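Dye-decolorizing peroxidase (Irpex lacteus, PDB 7D8M) binds heme b and probably acts as a peroxidase of the DyP type, a family named for the oxidative bleaching of dyes. Local coordinates at residues A[402-407]-A[424-429]; A[107-112]-A[220-225]; A[238-243]-A[420-425]. All coordinates share one frame; numbering follows the deposited sequence.

A heme pocket wall built by segments distant in sequence is illustrated here. Contacts 1 and 2, with centres 15 Å apart, both touch the heme and reach the same antiparallel sheet, in which strands 217-226 and 428-438 are neighbours. They meet directly: Ile-429 N lies 2.8 Å from Lys-225 O, a probable backbone hydrogen bond, and Ile-429 CG2 packs 3.8 Å from Thr-108 CB. Contact 3 shares Val-424 and Pro-425 with contact 1 and continues that chain away from the heme; their centres are 16 Å apart. Contacts 2 and 3 stay separate, with nearest atoms about 10 Å apart, and contact 3 lies away from the annotated sites.

Contact 1 (A[402-407]-A[424-429]); sequences IGQGSP and VPQVII. With HEM (protoporphyrin IX containing Fe), chain B.
Ile-402 and Ile-428 meet through methyl groups, CG2 of the first lying 4.0 Å from CD1 of the second, and both press on the heme. Ile-402 CG2 comes to 3.5 Å from the meso carbon CHC, while its CD1 sits near the pyrrole carbons C2C and C3C. Ile-428 CD1 instead meets the neighbouring vinyl group, 3.4 Å from CAB. In Ile-402, CG1 stands between the backbone N and the carbonyl carbon (chi1 62°), which leaves CG2 beside the N and lets the two branches touch different parts of the macrocycle. The same side chain also packs on His-312, the axial ligand of the iron.

Farther from the heme the join becomes polar and is made through water. Water 2 lies 2.7 Å from Gln-404 OE1 and 2.6 Å from Ile-428 O, within hydrogen-bonding reach of both, and so links a side-chain amide to the strand backbone. Gln-426 NE2 approaches the same OE1 only to 3.6 Å, with the amide planes 52° apart, and no direct hydrogen bond crosses the contact. Gln-404 NE2 is hydrogen-bonded to Asp-104 OD1 and to the carbonyl oxygen of Leu-102, which fixes the amide's rotation. Ile-402 from the loop and Ile-428 from the start of strand 428-438 together form an aliphatic wall of the heme pocket of this DyP-type peroxidase.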
loop_
_atom_site.group_PDB
_atom_site.type_symbol
_atom_site.label_atom_id
_atom_site.label_comp_id
_atom_site.label_asym_id
_atom_site.label_seq_id
_atom_site.Cartn_x
_atom_site.Cartn_y
_atom_site.Cartn_z
ATOM N N ILE A 402 11.677 2.933 -1.622
ATOM C CA ILE A 402 10.850 2.833 -2.821
ATOM C C ILE A 402 11.210 3.845 -3.901
ATOM O O ILE A 402 10.622 3.785 -4.990
ATOM C CB ILE A 402 9.352 2.951 -2.479
ATOM C CG1 ILE A 402 9.050 4.318 -1.851
ATOM C CG2 ILE A 402 8.921 1.785 -1.589
ATOM C CD1 ILE A 402 7.569 4.748 -1.954
ATOM N N GLY A 403 12.144 4.764 -3.659
ATOM C CA GLY A 403 12.407 5.801 -4.649
ATOM C C GLY A 403 12.965 5.220 -5.940
ATOM O O GLY A 403 13.819 4.334 -5.929
ATOM N N GLN A 404 12.456 5.712 -7.069
ATOM C CA GLN A 404 12.932 5.274 -8.381
ATOM C C GLN A 404 12.932 6.460 -9.334
ATOM O O GLN A 404 12.567 7.580 -8.972
ATOM C CB GLN A 404 12.057 4.194 -9.036
ATOM C CG GLN A 404 11.240 3.289 -8.172
ATOM C CD GLN A 404 10.471 2.294 -9.041
ATOM O OE1 GLN A 404 10.877 1.138 -9.188
ATOM N NE2 GLN A 404 9.371 2.747 -9.634
ATOM N N GLY A 405 13.227 6.162 -10.605
ATOM C CA GLY A 405 13.093 7.105 -11.693
ATOM C C GLY A 405 14.333 7.925 -11.974
ATOM O O GLY A 405 14.440 8.511 -13.059
ATOM N N SER A 406 15.272 7.983 -11.020
ATOM C CA SER A 406 16.521 8.730 -11.123
ATOM C C SER A 406 17.636 7.851 -10.572
ATOM O O SER A 406 17.349 6.751 -10.078
ATOM C CB SER A 406 16.455 10.048 -10.337
ATOM O OG SER A 406 15.210 10.703 -10.404
ATOM N N PRO A 407 18.902 8.288 -10.626
ATOM C CA PRO A 407 19.942 7.623 -9.822
ATOM C C PRO A 407 19.556 7.610 -8.351
ATOM O O PRO A 407 19.155 8.631 -7.787
ATOM C CB PRO A 407 21.192 8.474 -10.076
ATOM C CG PRO A 407 20.695 9.731 -10.685
ATOM C CD PRO A 407 19.479 9.356 -11.461
ATOM N N VAL A 424 21.923 3.691 -3.029
ATOM C CA VAL A 424 21.324 2.448 -2.560
ATOM C C VAL A 424 20.958 1.603 -3.773
ATOM O O VAL A 424 20.268 2.093 -4.678
ATOM C CB VAL A 424 20.106 2.749 -1.677
ATOM C CG1 VAL A 424 19.614 1.484 -0.981
ATOM C CG2 VAL A 424 20.464 3.868 -0.676
ATOM N N PRO A 425 21.433 0.361 -3.856
ATOM C CA PRO A 425 21.006 -0.512 -4.951
ATOM C C PRO A 425 19.500 -0.683 -4.921
ATOM O O PRO A 425 18.852 -0.521 -3.884
ATOM C CB PRO A 425 21.723 -1.833 -4.658
ATOM C CG PRO A 425 21.990 -1.793 -3.189
ATOM C CD PRO A 425 22.251 -0.355 -2.866
ATOM N N GLN A 426 18.936 -0.975 -6.079
ATOM C CA GLN A 426 17.502 -1.198 -6.146
ATOM C C GLN A 426 17.187 -2.505 -5.421
ATOM O O GLN A 426 17.628 -3.577 -5.845
ATOM C CB GLN A 426 17.063 -1.223 -7.605
ATOM C CG GLN A 426 15.589 -1.486 -7.826
ATOM C CD GLN A 426 15.166 -1.095 -9.227
ATOM O OE1 GLN A 426 15.643 -1.669 -10.211
ATOM N NE2 GLN A 426 14.287 -0.101 -9.328
ATOM N N VAL A 427 16.467 -2.421 -4.302
ATOM C CA VAL A 427 16.082 -3.611 -3.544
ATOM C C VAL A 427 14.606 -3.940 -3.689
ATOM O O VAL A 427 14.170 -5.011 -3.223
ATOM C CB VAL A 427 16.445 -3.466 -2.055
ATOM C CG1 VAL A 427 17.963 -3.393 -1.890
ATOM C CG2 VAL A 427 15.782 -2.228 -1.480
ATOM N N ILE A 428 13.831 -3.058 -4.310
ATOM C CA ILE A 428 12.425 -3.272 -4.610
ATOM C C ILE A 428 12.253 -3.063 -6.103
ATOM O O ILE A 428 12.643 -2.019 -6.637
ATOM C CB ILE A 428 11.529 -2.313 -3.810
ATOM C CG1 ILE A 428 11.586 -2.673 -2.326
ATOM C CG2 ILE A 428 10.098 -2.351 -4.329
ATOM C CD1 ILE A 428 10.926 -1.662 -1.451
ATOM N N ILE A 429 11.698 -4.060 -6.777
ATOM C CA ILE A 429 11.538 -4.027 -8.225
ATOM C C ILE A 429 10.055 -4.150 -8.513
ATOM O O ILE A 429 9.411 -5.108 -8.066
ATOM C CB ILE A 429 12.345 -5.140 -8.910
ATOM C CG1 ILE A 429 13.842 -4.864 -8.728
ATOM C CG2 ILE A 429 12.016 -5.207 -10.383
ATOM C CD1 ILE A 429 14.718 -5.995 -9.144
HETATM C CHA HEM B . 5.056 2.712 5.887
HETATM C CHB HEM B . 7.669 -0.909 3.993
HETATM C CHC HEM B . 5.996 0.238 -0.423
HETATM C CHD HEM B . 3.794 4.150 1.414
HETATM C C1A HEM B . 5.890 1.622 5.773
HETATM C C2A HEM B . 6.516 0.905 6.868
HETATM C C3A HEM B . 7.228 -0.106 6.337
HETATM C C4A HEM B . 7.075 -0.057 4.899
HETATM C CMA HEM B . 8.076 -1.157 7.076
HETATM C CAA HEM B . 6.355 1.266 8.369
HETATM C CBA HEM B . 5.143 0.547 8.959
HETATM C CGA HEM B . 3.946 1.472 9.072
HETATM O O1A HEM B . 4.136 2.674 9.371
HETATM O O2A HEM B . 2.790 0.998 8.890
HETATM C C1B HEM B . 7.408 -0.928 2.645
HETATM C C2B HEM B . 7.886 -1.933 1.723
HETATM C C3B HEM B . 7.431 -1.606 0.498
HETATM C C4B HEM B . 6.641 -0.400 0.618
HETATM C CMB HEM B . 8.796 -3.124 2.145
HETATM C CAB HEM B . 7.614 -2.341 -0.853
HETATM C CBB HEM B . 7.965 -3.628 -0.951
HETATM C C1C HEM B . 5.309 1.438 -0.338
HETATM C C2C HEM B . 4.781 2.217 -1.445
HETATM C C3C HEM B . 4.164 3.301 -0.932
HETATM C C4C HEM B . 4.307 3.244 0.511
HETATM C CMC HEM B . 4.914 1.791 -2.928
HETATM C CAC HEM B . 3.446 4.472 -1.654
HETATM C CBC HEM B . 3.712 4.822 -2.924
HETATM C C1D HEM B . 3.841 4.030 2.787
HETATM C C2D HEM B . 3.088 4.808 3.758
HETATM C C3D HEM B . 3.441 4.415 4.983
HETATM C C4D HEM B . 4.433 3.366 4.843
HETATM C CMD HEM B . 2.063 5.914 3.457
HETATM C CAD HEM B . 2.898 4.983 6.309
HETATM C CBD HEM B . 3.768 6.177 6.716
HETATM C CGD HEM B . 3.236 6.861 7.957
HETATM O O1D HEM B . 4.065 7.255 8.818
HETATM O O2D HEM B . 1.989 7.005 8.098
HETATM N NA HEM B . 6.259 1.016 4.593
HETATM N NB HEM B . 6.648 -0.003 1.943
HETATM N NC HEM B . 5.009 2.101 0.829
HETATM N ND HEM B . 4.643 3.143 3.483
HETATM FE FE HEM B . 5.778 1.648 2.673
HETATM O O HOH W 1 13.456 1.311 -6.219
HETATM O O HOH W 2 11.258 0.178 -6.653
#

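Contact 2 (A[107-112]-A[220-225]); sequences STWEEA and VFRKLK. With HEM (protoporphyrin IX containing Fe), chain B.
Lys-223 NZ donates a hydrogen bond to Glu-110 OE2 across 3.2 Å, closing a salt bridge between the loop and the strand. The ammonium meets the oxygen on its anti side, 32° out of the carboxylate plane. Lys-223 leaves the strand with CG anti to the backbone N (chi1 -179°) and stays extended until a bend at chi4 turns NZ to its partners. Glu-110 is bent at chi2 and crosses the lysine chain at a slant, its CG 4.0 Å from CD, adding an aliphatic contact to the ionic one. NZ is further gripped by Asp-357, Asn-431 and Tyr-340 OH, so this buried charge is shared among several acceptors. With an alanine here instead of Lys-223, the carboxylates of Glu-110 and Asp-357 would probably lose their common cation, and a gap is likely to open beside Glu-110 CG.

Next along the strand, Arg-222 NH2 comes within 3.8 Å of Trp-109 CZ2. The indole carbon lies at the edge of the guanidinium, near its plane, and the two flat groups are inclined by 63°, so they do not stack. Asp-104 OD2 ties the two together, accepting from Trp-109 NE1 and forming a salt bridge with Arg-222 NH2, which Gln-95 OE1 also binds. Leu-224 serves the heme instead, with CD1 3.7 Å from the vinyl carbon CAB. The arrangement fits the DyP fold, in which a loop of the N-terminal ferredoxin-like domain is fastened to a sheet strand that also lines the heme pocket.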
loop_
_atom_site.group_PDB
_atom_site.type_symbol
_atom_site.label_atom_id
_atom_site.label_comp_id
_atom_site.label_asym_id
_atom_site.label_seq_id
_atom_site.Cartn_x
_atom_site.Cartn_y
_atom_site.Cartn_z
ATOM N N SER A 107 9.991 -3.402 -18.459
ATOM C CA SER A 107 10.639 -4.668 -18.776
ATOM C C SER A 107 10.621 -5.631 -17.595
ATOM O O SER A 107 10.820 -6.834 -17.790
ATOM C CB SER A 107 12.080 -4.436 -19.247
ATOM O OG SER A 107 12.914 -3.978 -18.195
ATOM N N THR A 108 10.376 -5.140 -16.381
ATOM C CA THR A 108 10.265 -6.006 -15.217
ATOM C C THR A 108 8.818 -6.347 -14.859
ATOM O O THR A 108 8.592 -7.043 -13.864
ATOM C CB THR A 108 10.989 -5.371 -14.012
ATOM O OG1 THR A 108 10.376 -4.118 -13.656
ATOM C CG2 THR A 108 12.459 -5.122 -14.355
ATOM N N TRP A 109 7.841 -5.920 -15.663
ATOM C CA TRP A 109 6.435 -6.133 -15.334
ATOM C C TRP A 109 6.002 -7.558 -15.649
ATOM O O TRP A 109 6.418 -8.142 -16.653
ATOM C CB TRP A 109 5.545 -5.169 -16.116
ATOM C CG TRP A 109 5.371 -3.857 -15.480
ATOM C CD1 TRP A 109 6.329 -3.121 -14.842
ATOM C CD2 TRP A 109 4.166 -3.092 -15.418
ATOM N NE1 TRP A 109 5.792 -1.943 -14.388
ATOM C CE2 TRP A 109 4.463 -1.902 -14.726
ATOM C CE3 TRP A 109 2.860 -3.300 -15.870
ATOM C CZ2 TRP A 109 3.501 -0.927 -14.470
ATOM C CZ3 TRP A 109 1.906 -2.328 -15.621
ATOM C CH2 TRP A 109 2.233 -1.158 -14.927
ATOM N N GLU A 110 5.160 -8.118 -14.778
ATOM C CA GLU A 110 4.409 -9.312 -15.139
ATOM C C GLU A 110 3.654 -9.064 -16.436
ATOM O O GLU A 110 3.043 -8.010 -16.618
ATOM C CB GLU A 110 3.417 -9.684 -14.035
ATOM C CG GLU A 110 4.048 -9.975 -12.688
ATOM C CD GLU A 110 4.856 -11.267 -12.665
ATOM O OE1 GLU A 110 4.568 -12.178 -13.477
ATOM O OE2 GLU A 110 5.789 -11.353 -11.828
ATOM N N GLU A 111 3.691 -10.049 -17.335
ATOM C CA GLU A 111 3.156 -9.842 -18.678
ATOM C C GLU A 111 1.677 -9.469 -18.648
ATOM O O GLU A 111 1.242 -8.580 -19.390
ATOM C CB GLU A 111 3.378 -11.097 -19.522
ATOM C CG GLU A 111 2.907 -10.967 -20.956
ATOM C CD GLU A 111 3.669 -9.897 -21.724
ATOM O OE1 GLU A 111 4.852 -9.649 -21.395
ATOM O OE2 GLU A 111 3.084 -9.307 -22.661
ATOM N N ALA A 112 0.889 -10.128 -17.787
ATOM C CA ALA A 112 -0.552 -9.893 -17.755
ATOM C C ALA A 112 -0.908 -8.434 -17.501
ATOM O O ALA A 112 -1.992 -7.993 -17.902
ATOM C CB ALA A 112 -1.210 -10.773 -16.688
ATOM N N VAL A 220 -5.269 0.754 -5.625
ATOM C CA VAL A 220 -4.015 0.636 -6.362
ATOM C C VAL A 220 -3.360 -0.687 -5.996
ATOM O O VAL A 220 -3.103 -0.950 -4.815
ATOM C CB VAL A 220 -3.059 1.798 -6.052
ATOM C CG1 VAL A 220 -1.714 1.515 -6.710
ATOM C CG2 VAL A 220 -3.641 3.127 -6.526
ATOM N N PHE A 221 -3.061 -1.511 -6.999
ATOM C CA PHE A 221 -2.302 -2.738 -6.775
ATOM C C PHE A 221 -0.929 -2.652 -7.431
ATOM O O PHE A 221 -0.811 -2.267 -8.601
ATOM C CB PHE A 221 -3.030 -3.982 -7.293
ATOM C CG PHE A 221 -2.225 -5.250 -7.129
ATOM C CD1 PHE A 221 -2.333 -6.004 -5.968
ATOM C CD2 PHE A 221 -1.335 -5.668 -8.118
ATOM C CE1 PHE A 221 -1.584 -7.150 -5.796
ATOM C CE2 PHE A 221 -0.577 -6.816 -7.959
ATOM C CZ PHE A 221 -0.700 -7.562 -6.791
ATOM N N ARG A 222 0.097 -3.053 -6.679
ATOM C CA ARG A 222 1.457 -3.174 -7.185
ATOM C C ARG A 222 2.057 -4.469 -6.669
ATOM O O ARG A 222 2.054 -4.715 -5.461
ATOM C CB ARG A 222 2.343 -1.996 -6.736
ATOM C CG ARG A 222 1.842 -0.621 -7.096
ATOM C CD ARG A 222 3.032 0.271 -7.510
ATOM N NE ARG A 222 3.175 0.161 -8.942
ATOM C CZ ARG A 222 4.253 0.426 -9.658
ATOM N NH1 ARG A 222 5.380 0.894 -9.113
ATOM N NH2 ARG A 222 4.174 0.221 -10.964
ATOM N N LYS A 223 2.568 -5.296 -7.572
ATOM C CA LYS A 223 3.411 -6.419 -7.183
ATOM C C LYS A 223 4.848 -5.914 -7.075
ATOM O O LYS A 223 5.487 -5.637 -8.096
ATOM C CB LYS A 223 3.311 -7.557 -8.190
ATOM C CG LYS A 223 4.161 -8.751 -7.801
ATOM C CD LYS A 223 3.925 -9.951 -8.712
ATOM C CE LYS A 223 4.775 -11.133 -8.282
ATOM N NZ LYS A 223 6.203 -10.955 -8.683
ATOM N N LEU A 224 5.361 -5.807 -5.840
ATOM C CA LEU A 224 6.679 -5.223 -5.563
ATOM C C LEU A 224 7.619 -6.321 -5.078
ATOM O O LEU A 224 7.554 -6.747 -3.920
ATOM C CB LEU A 224 6.565 -4.089 -4.548
ATOM C CG LEU A 224 5.625 -2.957 -4.981
ATOM C CD1 LEU A 224 5.503 -1.912 -3.889
ATOM C CD2 LEU A 224 6.065 -2.322 -6.313
ATOM N N LYS A 225 8.473 -6.787 -5.984
ATOM C CA LYS A 225 9.454 -7.819 -5.677
ATOM C C LYS A 225 10.558 -7.257 -4.785
ATOM O O LYS A 225 11.008 -6.130 -4.985
ATOM C CB LYS A 225 10.045 -8.353 -6.978
ATOM C CG LYS A 225 11.182 -9.339 -6.829
ATOM C CD LYS A 225 11.872 -9.536 -8.184
ATOM C CE LYS A 225 12.237 -10.992 -8.449
ATOM N NZ LYS A 225 12.255 -11.267 -9.916
HETATM C CHA HEM B . 5.056 2.712 5.887
HETATM C CHB HEM B . 7.669 -0.909 3.993
HETATM C CHC HEM B . 5.996 0.238 -0.423
HETATM C CHD HEM B . 3.794 4.150 1.414
HETATM C C1A HEM B . 5.890 1.622 5.773
HETATM C C2A HEM B . 6.516 0.905 6.868
HETATM C C3A HEM B . 7.228 -0.106 6.337
HETATM C C4A HEM B . 7.075 -0.057 4.899
HETATM C CMA HEM B . 8.076 -1.157 7.076
HETATM C CAA HEM B . 6.355 1.266 8.369
HETATM C CBA HEM B . 5.143 0.547 8.959
HETATM C CGA HEM B . 3.946 1.472 9.072
HETATM O O1A HEM B . 4.136 2.674 9.371
HETATM O O2A HEM B . 2.790 0.998 8.890
HETATM C C1B HEM B . 7.408 -0.928 2.645
HETATM C C2B HEM B . 7.886 -1.933 1.723
HETATM C C3B HEM B . 7.431 -1.606 0.498
HETATM C C4B HEM B . 6.641 -0.400 0.618
HETATM C CMB HEM B . 8.796 -3.124 2.145
HETATM C CAB HEM B . 7.614 -2.341 -0.853
HETATM C CBB HEM B . 7.965 -3.628 -0.951
HETATM C C1C HEM B . 5.309 1.438 -0.338
HETATM C C2C HEM B . 4.781 2.217 -1.445
HETATM C C3C HEM B . 4.164 3.301 -0.932
HETATM C C4C HEM B . 4.307 3.244 0.511
HETATM C CMC HEM B . 4.914 1.791 -2.928
HETATM C CAC HEM B . 3.446 4.472 -1.654
HETATM C CBC HEM B . 3.712 4.822 -2.924
HETATM C C1D HEM B . 3.841 4.030 2.787
HETATM C C2D HEM B . 3.088 4.808 3.758
HETATM C C3D HEM B . 3.441 4.415 4.983
HETATM C C4D HEM B . 4.433 3.366 4.843
HETATM C CMD HEM B . 2.063 5.914 3.457
HETATM C CAD HEM B . 2.898 4.983 6.309
HETATM C CBD HEM B . 3.768 6.177 6.716
HETATM C CGD HEM B . 3.236 6.861 7.957
HETATM O O1D HEM B . 4.065 7.255 8.818
HETATM O O2D HEM B . 1.989 7.005 8.098
HETATM N NA HEM B . 6.259 1.016 4.593
HETATM N NB HEM B . 6.648 -0.003 1.943
HETATM N NC HEM B . 5.009 2.101 0.829
HETATM N ND HEM B . 4.643 3.143 3.483
HETATM FE FE HEM B . 5.778 1.648 2.673
#

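Contact 3 (A[238-243]-A[420-425]); sequences NALQNQ and ESFTVP
Phe-422 reaches from its short strand to the loop 238-243, where Leu-240 and Asn-238 receive its ring. Its CB points toward the loop, and CG stands beside the backbone N, opposite the carbonyl carbon (chi1 -72°), a setting that directs the ring at the loop, where CE2 and CZ make the contacts. CE2 meets Asn-238 CB at 4.3 Å, a methylene placed at the ring edge and near its plane. At the far end CZ comes to 4.0 Å from Leu-240 CD2, which approaches obliquely. Leu-240 CD2 and the Asn-238 methylene together form the apolar surface that meets the ring; Leu-413 and Tyr-234 also touch the phenylalanine, extending the cluster beyond the two segments.

The strand that bears the ring, 421-423, pairs with 409-411 in a two-stranded antiparallel sheet, a small hairpin whose backbone hydrogen bond between Phe-422 and Thr-410 fixes the strand position from which the ring projects. Its partner loop begins where helix 228-237 ends: Asn-238 is the first residue to leave helical geometry. The contact thus joins the hairpin to the connection between helices 228-237 and 249-261, and Leu-256 of the second helix packs on both Asn-238 and Leu-240.

A polar bridge accompanies the apolar contact. Water 3 donates to Asn-238 OD1 at 3.0 Å and to Glu-420 OE2 at 3.0 Å, linking the amide to the carboxylate without direct contact between them. The amide's rotation is set from its other end, where ND2 donates to the carbonyl oxygen of Tyr-234 in the preceding helix.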
loop_
_atom_site.group_PDB
_atom_site.type_symbol
_atom_site.label_atom_id
_atom_site.label_comp_id
_atom_site.label_asym_id
_atom_site.label_seq_id
_atom_site.Cartn_x
_atom_site.Cartn_y
_atom_site.Cartn_z
ATOM N N ASN A 238 27.698 -1.044 4.621
ATOM C CA ASN A 238 27.731 0.392 4.864
ATOM C C ASN A 238 27.380 0.733 6.307
ATOM O O ASN A 238 26.939 1.852 6.583
ATOM C CB ASN A 238 26.792 1.096 3.886
ATOM C CG ASN A 238 27.255 0.970 2.455
ATOM O OD1 ASN A 238 28.001 1.814 1.969
ATOM N ND2 ASN A 238 26.834 -0.106 1.771
ATOM N N ALA A 239 27.573 -0.214 7.228
ATOM C CA ALA A 239 27.153 -0.053 8.615
ATOM C C ALA A 239 27.614 1.274 9.202
ATOM O O ALA A 239 28.737 1.731 8.958
ATOM C CB ALA A 239 27.701 -1.203 9.463
ATOM N N LEU A 240 26.729 1.892 9.971
ATOM C CA LEU A 240 26.990 3.199 10.545
ATOM C C LEU A 240 27.735 3.059 11.868
ATOM O O LEU A 240 27.904 1.961 12.406
ATOM C CB LEU A 240 25.683 3.964 10.751
ATOM C CG LEU A 240 24.946 4.383 9.474
ATOM C CD1 LEU A 240 23.575 4.937 9.817
ATOM C CD2 LEU A 240 25.747 5.403 8.678
ATOM N N GLN A 241 28.167 4.202 12.399
ATOM C CA GLN A 241 28.827 4.271 13.695
ATOM C C GLN A 241 28.221 5.397 14.520
ATOM O O GLN A 241 27.813 6.429 13.978
ATOM C CB GLN A 241 30.333 4.511 13.552
ATOM C CG GLN A 241 31.184 3.257 13.574
ATOM C CD GLN A 241 31.090 2.487 14.873
ATOM O OE1 GLN A 241 30.541 2.968 15.864
ATOM N NE2 GLN A 241 31.628 1.272 14.873
ATOM N N ASN A 242 28.162 5.190 15.836
ATOM C CA ASN A 242 27.812 6.260 16.760
ATOM C C ASN A 242 29.033 7.151 17.008
ATOM O O ASN A 242 30.154 6.838 16.601
ATOM C CB ASN A 242 27.264 5.682 18.071
ATOM C CG ASN A 242 28.211 4.679 18.722
ATOM O OD1 ASN A 242 29.408 4.652 18.434
ATOM N ND2 ASN A 242 27.674 3.851 19.611
ATOM N N GLN A 243 28.819 8.290 17.672
ATOM C CA GLN A 243 29.973 9.135 17.975
ATOM C C GLN A 243 30.936 8.425 18.916
ATOM O O GLN A 243 32.154 8.613 18.817
ATOM C CB GLN A 243 29.544 10.480 18.568
ATOM C CG GLN A 243 30.612 11.580 18.418
ATOM C CD GLN A 243 30.558 12.288 17.064
ATOM O OE1 GLN A 243 29.512 12.320 16.405
ATOM N NE2 GLN A 243 31.694 12.844 16.636
ATOM N N GLU A 420 26.661 13.188 3.678
ATOM C CA GLU A 420 27.121 11.951 3.063
ATOM C C GLU A 420 26.032 11.346 2.183
ATOM O O GLU A 420 24.900 11.138 2.631
ATOM C CB GLU A 420 27.537 10.943 4.126
ATOM C CG GLU A 420 27.928 9.618 3.518
ATOM C CD GLU A 420 28.279 8.576 4.548
ATOM O OE1 GLU A 420 28.378 8.936 5.739
ATOM O OE2 GLU A 420 28.465 7.398 4.163
ATOM N N SER A 421 26.381 11.048 0.936
ATOM C CA SER A 421 25.460 10.408 0.008
ATOM C C SER A 421 25.508 8.890 0.152
ATOM O O SER A 421 26.565 8.308 0.416
ATOM C CB SER A 421 25.797 10.819 -1.426
ATOM O OG SER A 421 25.500 9.789 -2.344
ATOM N N PHE A 422 24.346 8.259 0.002
ATOM C CA PHE A 422 24.230 6.811 -0.105
ATOM C C PHE A 422 23.586 6.498 -1.443
ATOM O O PHE A 422 22.471 6.955 -1.715
ATOM C CB PHE A 422 23.382 6.223 1.026
ATOM C CG PHE A 422 24.061 6.234 2.362
ATOM C CD1 PHE A 422 24.048 7.375 3.149
ATOM C CD2 PHE A 422 24.711 5.104 2.830
ATOM C CE1 PHE A 422 24.674 7.385 4.380
ATOM C CE2 PHE A 422 25.346 5.111 4.065
ATOM C CZ PHE A 422 25.322 6.253 4.841
ATOM N N THR A 423 24.284 5.741 -2.281
ATOM C CA THR A 423 23.708 5.234 -3.521
ATOM C C THR A 423 23.227 3.820 -3.223
ATOM O O THR A 423 24.018 2.876 -3.145
ATOM C CB THR A 423 24.708 5.266 -4.666
ATOM O OG1 THR A 423 25.105 6.622 -4.892
ATOM C CG2 THR A 423 24.061 4.716 -5.931
ATOM N N VAL A 424 21.923 3.691 -3.029
ATOM C CA VAL A 424 21.324 2.448 -2.560
ATOM C C VAL A 424 20.958 1.603 -3.773
ATOM O O VAL A 424 20.268 2.093 -4.678
ATOM C CB VAL A 424 20.106 2.749 -1.677
ATOM C CG1 VAL A 424 19.614 1.484 -0.981
ATOM C CG2 VAL A 424 20.464 3.868 -0.676
ATOM N N PRO A 425 21.433 0.361 -3.856
ATOM C CA PRO A 425 21.006 -0.512 -4.951
ATOM C C PRO A 425 19.500 -0.683 -4.921
ATOM O O PRO A 425 18.852 -0.521 -3.884
ATOM C CB PRO A 425 21.723 -1.833 -4.658
ATOM C CG PRO A 425 21.990 -1.793 -3.189
ATOM C CD PRO A 425 22.251 -0.355 -2.866
HETATM O O HOH W 3 28.429 4.482 3.308
#